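Local coordinates for tail fiber protein (Acinetobacter phage AM24, PDB 5W5P), which probably recognises and degrades the capsular polysaccharide of Acinetobacter baumannii as a trimeric tailspike of the phage, at the interface of chains A and B. Coordinates in Å, arbitrary orientation; residue numbers count along the deposited sequence, not the author numbering. Chains: chain A/B, Tail fiber protein.

The interface of chains A and B. Residues chain A 206, 233, 264, 266; chain B 163, 203, 230, 232.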
ATOM      1  N   ARG A 206      12.875 -10.228 -15.515  1.00 34.15           N
ATOM      2  CA  ARG A 206      12.636  -9.198 -16.524  1.00 40.99           C
ATOM      3  C   ARG A 206      12.852  -9.755 -17.931  1.00 40.71           C
ATOM      4  O   ARG A 206      13.956 -10.193 -18.271  1.00 38.43           O
ATOM      5  CB  ARG A 206      13.552  -7.999 -16.276  1.00 40.88           C
ATOM      6  CG  ARG A 206      13.228  -6.764 -17.113  1.00 45.81           C
ATOM      7  CD  ARG A 206      11.917  -6.129 -16.676  1.00 53.10           C
ATOM      8  NE  ARG A 206      11.945  -5.738 -15.268  1.00 59.14           N
ATOM      9  CZ  ARG A 206      10.890  -5.294 -14.591  1.00 60.02           C
ATOM     10  NH1 ARG A 206       9.714  -5.183 -15.194  1.00 54.50           N
ATOM     11  NH2 ARG A 206      11.012  -4.961 -13.310  1.00 64.71           N
ATOM     12  N   GLY A 233       8.466  -8.723 -13.489  1.00 39.85           N
ATOM     13  CA  GLY A 233       8.405  -8.610 -14.932  1.00 38.68           C
ATOM     14  C   GLY A 233       8.432  -9.909 -15.701  1.00 41.15           C
ATOM     15  O   GLY A 233       8.539  -9.876 -16.931  1.00 43.59           O
ATOM     16  N   GLU A 264       4.600  -7.708  -9.950  1.00 41.85           N
ATOM     17  CA  GLU A 264       4.427  -7.317 -11.354  1.00 42.58           C
ATOM     18  C   GLU A 264       4.824  -8.435 -12.323  1.00 41.77           C
ATOM     19  O   GLU A 264       5.537  -8.216 -13.306  1.00 41.29           O
ATOM     20  CB  GLU A 264       5.189  -6.024 -11.660  1.00 49.07           C
ATOM     21  CG  GLU A 264       4.408  -4.755 -11.312  1.00 61.65           C
ATOM     22  CD  GLU A 264       5.219  -3.761 -10.490  1.00 68.22           C
ATOM     23  OE1 GLU A 264       6.431  -3.603 -10.772  1.00 71.07           O
ATOM     24  OE2 GLU A 264       4.643  -3.145  -9.560  1.00 67.73           O
ATOM     25  N   HIS A 266       3.353 -12.184 -14.475  1.00 36.40           N
ATOM     26  CA  HIS A 266       2.208 -12.797 -15.141  1.00 34.70           C
ATOM     27  C   HIS A 266       2.248 -14.296 -14.830  1.00 35.14           C
ATOM     28  O   HIS A 266       2.977 -15.055 -15.472  1.00 37.24           O
ATOM     29  CB  HIS A 266       2.245 -12.528 -16.649  1.00 42.11           C
ATOM     30  CG  HIS A 266       2.355 -11.077 -17.007  1.00 40.67           C
ATOM     31  ND1 HIS A 266       1.285 -10.341 -17.469  1.00 42.04           N
ATOM     32  CD2 HIS A 266       3.410 -10.229 -16.983  1.00 40.57           C
ATOM     33  CE1 HIS A 266       1.674  -9.101 -17.709  1.00 40.70           C
ATOM     34  NE2 HIS A 266       2.961  -9.007 -17.421  1.00 40.14           N
TER
ATOM     35  N   LEU B 163       5.062 -13.178 -23.656  1.00 40.39           N
ATOM     36  CA  LEU B 163       5.256 -11.961 -22.875  1.00 43.25           C
ATOM     37  C   LEU B 163       5.675 -10.873 -23.846  1.00 42.73           C
ATOM     38  O   LEU B 163       6.764 -10.935 -24.422  1.00 42.02           O
ATOM     39  CB  LEU B 163       6.296 -12.156 -21.776  1.00 44.11           C
ATOM     40  CG  LEU B 163       6.637 -10.915 -20.960  1.00 43.40           C
ATOM     41  CD1 LEU B 163       5.513 -10.669 -19.981  1.00 35.81           C
ATOM     42  CD2 LEU B 163       7.946 -11.095 -20.191  1.00 42.81           C
ATOM     43  N   GLU B 203       3.999  -5.404 -21.404  1.00 36.96           N
ATOM     44  CA  GLU B 203       4.742  -4.349 -20.726  1.00 37.23           C
ATOM     45  C   GLU B 203       4.995  -3.226 -21.724  1.00 38.17           C
ATOM     46  O   GLU B 203       5.534  -3.469 -22.807  1.00 40.04           O
ATOM     47  CB  GLU B 203       6.067  -4.871 -20.164  1.00 34.23           C
ATOM     48  CG  GLU B 203       5.973  -6.239 -19.496  1.00 37.02           C
ATOM     49  CD  GLU B 203       5.575  -6.150 -18.035  1.00 43.80           C
ATOM     50  OE1 GLU B 203       4.524  -6.709 -17.665  1.00 47.41           O
ATOM     51  OE2 GLU B 203       6.307  -5.511 -17.253  1.00 49.11           O
ATOM     52  N   ASN B 230       0.932  -3.796 -17.998  1.00 35.86           N
ATOM     53  CA  ASN B 230       1.780  -3.046 -17.075  1.00 36.66           C
ATOM     54  C   ASN B 230       2.338  -1.843 -17.833  1.00 37.61           C
ATOM     55  O   ASN B 230       3.220  -1.988 -18.684  1.00 39.23           O
ATOM     56  CB  ASN B 230       2.903  -3.923 -16.524  1.00 42.35           C
ATOM     57  CG  ASN B 230       2.454  -4.794 -15.369  1.00 47.59           C
ATOM     58  OD1 ASN B 230       1.613  -4.399 -14.565  1.00 48.98           O
ATOM     59  ND2 ASN B 230       3.016  -5.994 -15.282  1.00 47.16           N
ATOM     60  N   LYS B 232       4.565   1.164 -17.242  1.00 37.31           N
ATOM     61  CA  LYS B 232       5.516   1.652 -16.257  1.00 36.42           C
ATOM     62  C   LYS B 232       6.716   2.289 -16.947  1.00 40.44           C
ATOM     63  O   LYS B 232       7.138   1.857 -18.026  1.00 36.71           O
ATOM     64  CB  LYS B 232       5.986   0.520 -15.324  1.00 38.01           C
ATOM     65  CG  LYS B 232       4.888  -0.091 -14.447  1.00 46.89           C
ATOM     66  CD  LYS B 232       5.223  -1.517 -14.013  1.00 57.26           C
ATOM     67  CE  LYS B 232       6.477  -1.560 -13.140  1.00 65.79           C
ATOM     68  NZ  LYS B 232       7.033  -2.951 -13.000  1.00 68.44           N
TER
HETATM   69  O   HOH W   1       8.799  -5.624 -17.864  1.00 40.00           O
HETATM   70  O   HOH W   2       6.642  -5.645 -14.691  1.00 47.85           O
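A:His266, at the start of strand 266-268, faces B:Glu203 in strand 199-204, while the loop residues A:Glu264 and A:Gly233, both with positive phi, face strand 229-232 and B:Leu163. This is a polar patch between subunits of the tailspike trimer, whose long bodies have the rung-like strands of a beta-helix. The imidazole N-H at A:His266 NE2 gives a straight hydrogen bond of 2.8 Å to B:Glu203 OE1. The acceptor lies in the ring plane and is met nearly along its C-O axis. On the syn side, the same B:Glu203 OE1 takes a second hydrogen bond, from the amide B:Asn230 ND2 at 2.9 Å. Together these two donors should limit rotation of the carboxylate. The B:Glu203 chain bends at CB-CG (chi2 -86°), which helps set its carboxylate nearly square (81°) to the A:His266 ring. The other carboxylate oxygen, B:Glu203 OE2, binds water 1 and water 2, each 2.6 Å from it. Water 1 links it to the guanidinium A:Arg206 NH1, and water 2 to the backbone A:Glu264 O. A long salt bridge of 4.0 Å also joins A:Arg206 NH1 to B:Glu203 OE2, at the guanidinium edge. B:Lys232 forms a salt bridge with the A:Glu264 carboxylate, but the modelled separation is too short to trust. Over one face of the imidazole, toward its CD2 rim, the methyl B:Leu163 CD1 packs 3.7 Å from A:His266 CD2; the other methyl, B:Leu163 CD2, lies 3.5 Å from A:Gly233 O.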